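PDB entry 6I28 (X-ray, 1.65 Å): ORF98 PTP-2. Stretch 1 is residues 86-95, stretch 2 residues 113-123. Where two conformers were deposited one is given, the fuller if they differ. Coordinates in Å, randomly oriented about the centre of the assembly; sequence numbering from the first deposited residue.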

ATOM      1  N   PHE A  86       6.869  -4.240  -2.391  1.00 13.44           N
ATOM      2  CA  PHE A  86       6.353  -5.528  -1.944  1.00 15.58           C
ATOM      3  C   PHE A  86       7.279  -6.242  -0.975  1.00 18.85           C
ATOM      4  O   PHE A  86       6.833  -6.740   0.075  1.00 17.54           O
ATOM      5  CB  PHE A  86       6.027  -6.455  -3.111  1.00 16.93           C
ATOM      6  CG  PHE A  86       5.520  -7.807  -2.663  1.00 19.35           C
ATOM      7  CD1 PHE A  86       4.193  -7.997  -2.337  1.00 19.88           C
ATOM      8  CD2 PHE A  86       6.401  -8.852  -2.442  1.00 19.69           C
ATOM      9  CE1 PHE A  86       3.768  -9.188  -1.890  1.00 21.74           C
ATOM     10  CE2 PHE A  86       5.955 -10.042  -1.968  1.00 19.14           C
ATOM     11  CZ  PHE A  86       4.615 -10.216  -1.763  1.00 20.56           C
ATOM     12  N   ASN A  87       8.568  -6.317  -1.322  1.00 19.15           N
ATOM     13  CA  ASN A  87       9.540  -7.015  -0.494  1.00 19.90           C
ATOM     14  C   ASN A  87       9.723  -6.321   0.829  1.00 18.56           C
ATOM     15  O   ASN A  87       9.851  -6.990   1.861  1.00 20.00           O
ATOM     16  CB  ASN A  87      10.836  -7.118  -1.231  1.00 23.30           C
ATOM     17  CG  ASN A  87      10.768  -8.117  -2.322  1.00 23.13           C
ATOM     18  OD1 ASN A  87      10.110  -9.128  -2.195  1.00 26.17           O
ATOM     19  ND2 ASN A  87      11.453  -7.844  -3.419  1.00 22.73           N
ATOM     20  N   TYR A  88       9.669  -4.985   0.852  1.00 15.37           N
ATOM     21  CA  TYR A  88       9.699  -4.270   2.120  1.00 14.25           C
ATOM     22  C   TYR A  88       8.521  -4.656   3.008  1.00 14.13           C
ATOM     23  O   TYR A  88       8.672  -5.020   4.187  1.00 17.60           O
ATOM     24  CB  TYR A  88       9.710  -2.787   1.857  1.00 16.14           C
ATOM     25  CG  TYR A  88       9.808  -1.939   3.085  1.00 17.70           C
ATOM     26  CD1 TYR A  88      11.043  -1.673   3.687  1.00 19.08           C
ATOM     27  CD2 TYR A  88       8.672  -1.409   3.678  1.00 19.93           C
ATOM     28  CE1 TYR A  88      11.090  -0.891   4.788  1.00 19.38           C
ATOM     29  CE2 TYR A  88       8.740  -0.611   4.786  1.00 19.02           C
ATOM     30  CZ  TYR A  88       9.963  -0.339   5.347  1.00 19.92           C
ATOM     31  OH  TYR A  88       9.957   0.449   6.480  1.00 22.37           O
ATOM     32  N   LEU A  89       7.311  -4.655   2.428  1.00 13.85           N
ATOM     33  CA  LEU A  89       6.166  -5.048   3.243  1.00 14.43           C
ATOM     34  C   LEU A  89       6.322  -6.482   3.755  1.00 17.35           C
ATOM     35  O   LEU A  89       6.058  -6.767   4.923  1.00 16.05           O
ATOM     36  CB  LEU A  89       4.920  -4.933   2.393  1.00 14.05           C
ATOM     37  CG  LEU A  89       4.509  -3.488   2.016  1.00 17.09           C
ATOM     38  CD1 LEU A  89       3.413  -3.638   0.931  1.00 19.46           C
ATOM     39  CD2 LEU A  89       4.022  -2.676   3.147  1.00 17.08           C
ATOM     40  N   TRP A  90       6.696  -7.403   2.869  1.00 18.02           N
ATOM     41  CA  TRP A  90       6.813  -8.812   3.223  1.00 19.39           C
ATOM     42  C   TRP A  90       7.831  -9.002   4.360  1.00 20.24           C
ATOM     43  O   TRP A  90       7.544  -9.681   5.350  1.00 22.06           O
ATOM     44  CB  TRP A  90       7.151  -9.605   1.966  1.00 22.53           C
ATOM     45  CG  TRP A  90       6.766 -11.077   2.161  1.00 26.70           C
ATOM     46  CD1 TRP A  90       5.555 -11.677   1.813  1.00 24.67           C
ATOM     47  CD2 TRP A  90       7.533 -12.070   2.780  1.00 31.23           C
ATOM     48  NE1 TRP A  90       5.560 -12.972   2.173  1.00 28.69           N
ATOM     49  CE2 TRP A  90       6.766 -13.254   2.772  1.00 32.36           C
ATOM     50  CE3 TRP A  90       8.808 -12.088   3.342  1.00 32.37           C
ATOM     51  CZ2 TRP A  90       7.220 -14.420   3.306  1.00 33.80           C
ATOM     52  CZ3 TRP A  90       9.253 -13.235   3.866  1.00 32.51           C
ATOM     53  CH2 TRP A  90       8.468 -14.403   3.853  1.00 36.32           C
ATOM     54  N   LEU A  91       8.950  -8.294   4.311  0.57 20.56           N
ATOM     55  CA  LEU A  91       9.967  -8.491   5.326  0.57 22.81           C
ATOM     56  C   LEU A  91       9.581  -7.846   6.660  0.57 21.62           C
ATOM     57  O   LEU A  91       9.909  -8.401   7.732  0.57 21.79           O
ATOM     58  CB  LEU A  91      11.311  -7.962   4.807  0.57 25.91           C
ATOM     59  CG  LEU A  91      11.875  -8.674   3.573  0.57 29.78           C
ATOM     60  CD1 LEU A  91      12.968  -7.834   2.880  0.57 31.68           C
ATOM     61  CD2 LEU A  91      12.432 -10.066   3.969  0.57 31.77           C
ATOM     62  N   LYS A  92       8.895  -6.696   6.621  1.00 18.99           N
ATOM     63  CA  LYS A  92       8.405  -6.072   7.853  1.00 18.94           C
ATOM     64  C   LYS A  92       7.298  -6.888   8.483  1.00 20.83           C
ATOM     65  O   LYS A  92       7.245  -7.048   9.706  1.00 22.55           O
ATOM     66  CB  LYS A  92       7.943  -4.659   7.577  1.00 19.03           C
ATOM     67  CG  LYS A  92       9.150  -3.694   7.296  1.00 20.48           C
ATOM     68  CD  LYS A  92      10.182  -3.520   8.435  1.00 22.81           C
ATOM     69  CE  LYS A  92      11.333  -2.662   7.957  1.00 22.36           C
ATOM     70  NZ  LYS A  92      12.299  -2.460   9.087  1.00 20.73           N
ATOM     71  N   ILE A  93       6.405  -7.428   7.669  1.00 21.33           N
ATOM     72  CA  ILE A  93       5.299  -8.194   8.218  1.00 22.55           C
ATOM     73  C   ILE A  93       5.774  -9.557   8.708  1.00 22.89           C
ATOM     74  O   ILE A  93       5.551  -9.908   9.865  1.00 22.93           O
ATOM     75  CB  ILE A  93       4.179  -8.290   7.183  1.00 24.51           C
ATOM     76  CG1 ILE A  93       3.569  -6.893   6.995  1.00 24.13           C
ATOM     77  CG2 ILE A  93       3.139  -9.273   7.595  1.00 27.85           C
ATOM     78  CD1 ILE A  93       2.767  -6.782   5.725  1.00 23.28           C
ATOM     79  N   HIS A  94       6.449 -10.332   7.851  1.00 25.61           N
ATOM     80  CA  HIS A  94       6.775 -11.721   8.179  1.00 29.48           C
ATOM     81  C   HIS A  94       8.060 -11.871   8.989  1.00 30.28           C
ATOM     82  O   HIS A  94       8.153 -12.771   9.830  1.00 32.28           O
ATOM     83  CB  HIS A  94       6.872 -12.522   6.874  1.00 34.83           C
ATOM     84  CG  HIS A  94       5.544 -12.757   6.255  1.00 39.19           C
ATOM     85  ND1 HIS A  94       5.028 -11.946   5.272  1.00 42.43           N
ATOM     86  CD2 HIS A  94       4.569 -13.642   6.573  1.00 41.56           C
ATOM     87  CE1 HIS A  94       3.818 -12.359   4.954  1.00 45.06           C
ATOM     88  NE2 HIS A  94       3.517 -13.386   5.730  1.00 43.30           N
ATOM     89  N   ASN A  95       9.088 -11.090   8.719  1.00 30.55           N
ATOM     90  CA  ASN A  95      10.329 -11.281   9.459  1.00 32.81           C
ATOM     91  C   ASN A  95      10.444 -10.401  10.692  1.00 31.14           C
ATOM     92  O   ASN A  95      11.094 -10.793  11.675  1.00 31.59           O
ATOM     93  CB  ASN A  95      11.516 -11.051   8.525  1.00 37.58           C
ATOM     94  CG  ASN A  95      11.577 -12.095   7.405  1.00 43.24           C
ATOM     95  OD1 ASN A  95      11.636 -11.766   6.216  1.00 45.93           O
ATOM     96  ND2 ASN A  95      11.511 -13.349   7.780  1.00 45.73           N
ATOM     97  N   THR A 113      -3.386   1.132  -4.135  1.00 19.87           N
ATOM     98  CA  THR A 113      -2.787   0.284  -5.153  1.00 20.02           C
ATOM     99  C   THR A 113      -1.754  -0.664  -4.561  1.00 17.40           C
ATOM    100  O   THR A 113      -1.747  -1.865  -4.835  1.00 18.30           O
ATOM    101  CB  THR A 113      -2.210   1.166  -6.251  1.00 20.07           C
ATOM    102  OG1 THR A 113      -3.298   1.754  -7.007  1.00 20.70           O
ATOM    103  CG2 THR A 113      -1.335   0.380  -7.273  1.00 21.43           C
ATOM    104  N   LEU A 114      -0.853  -0.153  -3.714  1.00 17.25           N
ATOM    105  CA  LEU A 114       0.117  -1.052  -3.094  1.00 18.88           C
ATOM    106  C   LEU A 114      -0.521  -2.058  -2.149  1.00 18.38           C
ATOM    107  O   LEU A 114      -0.076  -3.221  -2.102  1.00 18.90           O
ATOM    108  CB  LEU A 114       1.200  -0.255  -2.366  1.00 16.45           C
ATOM    109  CG  LEU A 114       2.325  -1.000  -1.635  1.00 16.89           C
ATOM    110  CD1 LEU A 114       3.050  -1.918  -2.588  1.00 16.17           C
ATOM    111  CD2 LEU A 114       3.290  -0.018  -0.953  1.00 16.25           C
ATOM    112  N   ALA A 115      -1.503  -1.629  -1.349  1.00 18.32           N
ATOM    113  CA  ALA A 115      -2.192  -2.558  -0.455  1.00 18.57           C
ATOM    114  C   ALA A 115      -2.861  -3.672  -1.240  1.00 19.17           C
ATOM    115  O   ALA A 115      -2.722  -4.861  -0.892  1.00 19.34           O
ATOM    116  CB  ALA A 115      -3.194  -1.798   0.392  1.00 18.24           C
ATOM    117  N   ILE A 116      -3.529  -3.323  -2.338  1.00 19.18           N
ATOM    118  CA  ILE A 116      -4.241  -4.311  -3.138  1.00 19.93           C
ATOM    119  C   ILE A 116      -3.239  -5.286  -3.721  1.00 20.88           C
ATOM    120  O   ILE A 116      -3.469  -6.492  -3.736  1.00 20.96           O
ATOM    121  CB  ILE A 116      -5.086  -3.618  -4.227  1.00 20.88           C
ATOM    122  CG1 ILE A 116      -6.294  -2.871  -3.636  1.00 22.62           C
ATOM    123  CG2 ILE A 116      -5.562  -4.635  -5.316  1.00 22.89           C
ATOM    124  CD1 ILE A 116      -7.183  -2.099  -4.644  1.00 24.30           C
ATOM    125  N   TYR A 117      -2.093  -4.783  -4.171  1.00 17.90           N
ATOM    126  CA  TYR A 117      -1.097  -5.648  -4.787  1.00 19.83           C
ATOM    127  C   TYR A 117      -0.482  -6.591  -3.758  1.00 19.62           C
ATOM    128  O   TYR A 117      -0.291  -7.791  -4.030  1.00 17.94           O
ATOM    129  CB  TYR A 117       0.017  -4.810  -5.407  1.00 21.65           C
ATOM    130  CG  TYR A 117       1.115  -5.675  -6.032  1.00 19.47           C
ATOM    131  CD1 TYR A 117       0.855  -6.561  -7.013  1.00 18.96           C
ATOM    132  CD2 TYR A 117       2.415  -5.579  -5.596  1.00 18.03           C
ATOM    133  CE1 TYR A 117       1.861  -7.357  -7.602  1.00 17.73           C
ATOM    134  CE2 TYR A 117       3.446  -6.340  -6.128  1.00 17.75           C
ATOM    135  CZ  TYR A 117       3.180  -7.241  -7.127  1.00 17.85           C
ATOM    136  OH  TYR A 117       4.172  -8.025  -7.694  1.00 16.44           O
ATOM    137  N   TYR A 118      -0.160  -6.074  -2.566  1.00 15.80           N
ATOM    138  CA  TYR A 118       0.270  -6.951  -1.509  1.00 18.98           C
ATOM    139  C   TYR A 118      -0.703  -8.066  -1.234  1.00 17.90           C
ATOM    140  O   TYR A 118      -0.282  -9.214  -1.089  1.00 18.13           O
ATOM    141  CB  TYR A 118       0.578  -6.167  -0.232  1.00 20.34           C
ATOM    142  CG  TYR A 118       1.141  -7.028   0.841  1.00 21.41           C
ATOM    143  CD1 TYR A 118       2.495  -7.331   0.822  1.00 19.46           C
ATOM    144  CD2 TYR A 118       0.352  -7.617   1.840  1.00 23.92           C
ATOM    145  CE1 TYR A 118       3.053  -8.134   1.745  1.00 22.82           C
ATOM    146  CE2 TYR A 118       0.962  -8.428   2.830  1.00 24.20           C
ATOM    147  CZ  TYR A 118       2.312  -8.698   2.740  1.00 23.78           C
ATOM    148  OH  TYR A 118       2.982  -9.504   3.638  1.00 26.35           O
ATOM    149  N   ILE A 119      -2.025  -7.791  -1.262  1.00 18.13           N
ATOM    150  CA  ILE A 119      -3.002  -8.844  -1.010  1.00 21.21           C
ATOM    151  C   ILE A 119      -3.139  -9.794  -2.200  1.00 20.53           C
ATOM    152  O   ILE A 119      -3.249 -11.008  -2.013  1.00 18.40           O
ATOM    153  CB  ILE A 119      -4.333  -8.146  -0.619  1.00 22.29           C
ATOM    154  CG1 ILE A 119      -4.182  -7.481   0.777  1.00 22.60           C
ATOM    155  CG2 ILE A 119      -5.531  -9.111  -0.660  1.00 24.93           C
ATOM    156  CD1 ILE A 119      -5.401  -6.755   1.242  1.00 26.13           C
ATOM    157  N   MET A 120      -3.114  -9.258  -3.437  1.00 19.98           N
ATOM    158  CA  MET A 120      -3.100 -10.085  -4.626  1.00 21.01           C
ATOM    159  C   MET A 120      -1.953 -11.071  -4.610  1.00 19.92           C
ATOM    160  O   MET A 120      -2.148 -12.263  -4.835  1.00 22.55           O
ATOM    161  CB  MET A 120      -2.986  -9.223  -5.889  1.00 22.59           C
ATOM    162  CG  MET A 120      -4.118  -8.305  -6.162  1.00 23.95           C
ATOM    163  SD  MET A 120      -3.765  -7.192  -7.524  1.00 27.73           S
ATOM    164  CE  MET A 120      -3.265  -8.339  -8.792  1.00 40.57           C
ATOM    165  N   ARG A 121      -0.776 -10.625  -4.205  1.00 19.00           N
ATOM    166  CA  ARG A 121       0.378 -11.470  -4.376  1.00 18.72           C
ATOM    167  C   ARG A 121       0.595 -12.437  -3.210  1.00 21.23           C
ATOM    168  O   ARG A 121       1.011 -13.585  -3.420  1.00 21.41           O
ATOM    169  CB  ARG A 121       1.627 -10.588  -4.548  1.00 17.88           C
ATOM    170  CG  ARG A 121       2.908 -11.384  -4.682  1.00 19.89           C
ATOM    171  CD  ARG A 121       4.001 -10.519  -5.275  1.00 22.11           C
ATOM    172  NE  ARG A 121       5.351 -11.026  -5.043  1.00 22.34           N
ATOM    173  CZ  ARG A 121       6.462 -10.450  -5.525  1.00 23.44           C
ATOM    174  NH1 ARG A 121       6.390  -9.379  -6.287  1.00 21.40           N
ATOM    175  NH2 ARG A 121       7.650 -10.954  -5.246  1.00 25.60           N
ATOM    176  N   THR A 122       0.295 -12.023  -1.988  1.00 21.91           N
ATOM    177  CA  THR A 122       0.402 -12.941  -0.866  1.00 23.41           C
ATOM    178  C   THR A 122      -0.725 -13.979  -0.872  1.00 23.90           C
ATOM    179  O   THR A 122      -0.546 -15.103  -0.382  1.00 26.94           O
ATOM    180  CB  THR A 122       0.412 -12.183   0.481  1.00 23.38           C
ATOM    181  OG1 THR A 122      -0.768 -11.377   0.680  1.00 22.30           O
ATOM    182  CG2 THR A 122       1.713 -11.308   0.639  1.00 24.98           C
ATOM    183  N   ASN A 123      -1.860 -13.656  -1.461  1.00 22.91           N
ATOM    184  CA  ASN A 123      -2.974 -14.601  -1.518  1.00 25.64           C
ATOM    185  C   ASN A 123      -3.102 -15.273  -2.870  1.00 26.70           C
ATOM    186  O   ASN A 123      -3.839 -16.242  -2.982  1.00 27.07           O
ATOM    187  CB  ASN A 123      -4.275 -13.887  -1.165  1.00 27.84           C
ATOM    188  CG  ASN A 123      -4.358 -13.557   0.307  1.00 32.62           C
ATOM    189  OD1 ASN A 123      -4.704 -14.400   1.117  1.00 35.33           O
ATOM    190  ND2 ASN A 123      -4.001 -12.350   0.656  1.00 33.52           N
TER

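Two helices cross at 68°, their axes 10.6 Å apart at closest approach, and bury 482 Å² between them without a single hydrogen bond across the contact. Packing does the work: apolar and aromatic side chains, and an arginine laid over a phenylalanine ring.

Along the second helix, Thr113 stays out of reach, and the contact opens at Leu114. Its CA-to-CB bond points sideways, but the end of the side chain comes nearer (rotamer t, p); CG of Leu114 lies 3.8 Å from CD1 of Leu89: a simple leucine pair, buried and apolar. Tyr117 also starts sideways, but with chi1 t its end comes nearer, CE2 resting 4.0 Å from CB of Phe86.

Tyr118 is the first of two interlocking knobs. Its ring enters a hole formed by Phe86, Leu89, Ile93 and His94, with CD1 of Tyr118 3.8 Å from CB of Leu89 and CZ of Tyr118 3.6 Å from CD1 of Ile93. A tyrosine suits this place because it is long: the ring packs against aliphatic carbon of Leu89 and Ile93 and against the Phe86 ring, while the hydroxyl reaches exposed His94, where OH of Tyr118 sits 3.3 Å from CE1 of His94, at the edge of the imidazole.

Phe86, buried and pointing toward the other helix, answers as the second knob, set among Tyr117, Tyr118, Arg121 and Thr122; its CE1 comes within 3.5 Å of CD1 of Tyr118. Its flat apolar ring fills the hole and offers a face to Arg121. Nearly fully extended, Arg121 lays its guanidinium flat on that ring, CZ 3.9 Å from the Phe86 centroid, with CD adding a CH-pi contact. Its NH1 donates to OH of Tyr117 at 3.0 Å, a bond within the helix. Thr122 brings CG2 3.9 Å from CE1 of Phe86, while its OG1 donates back to O of Tyr118 at 2.8 Å, leaving the methyl for packing.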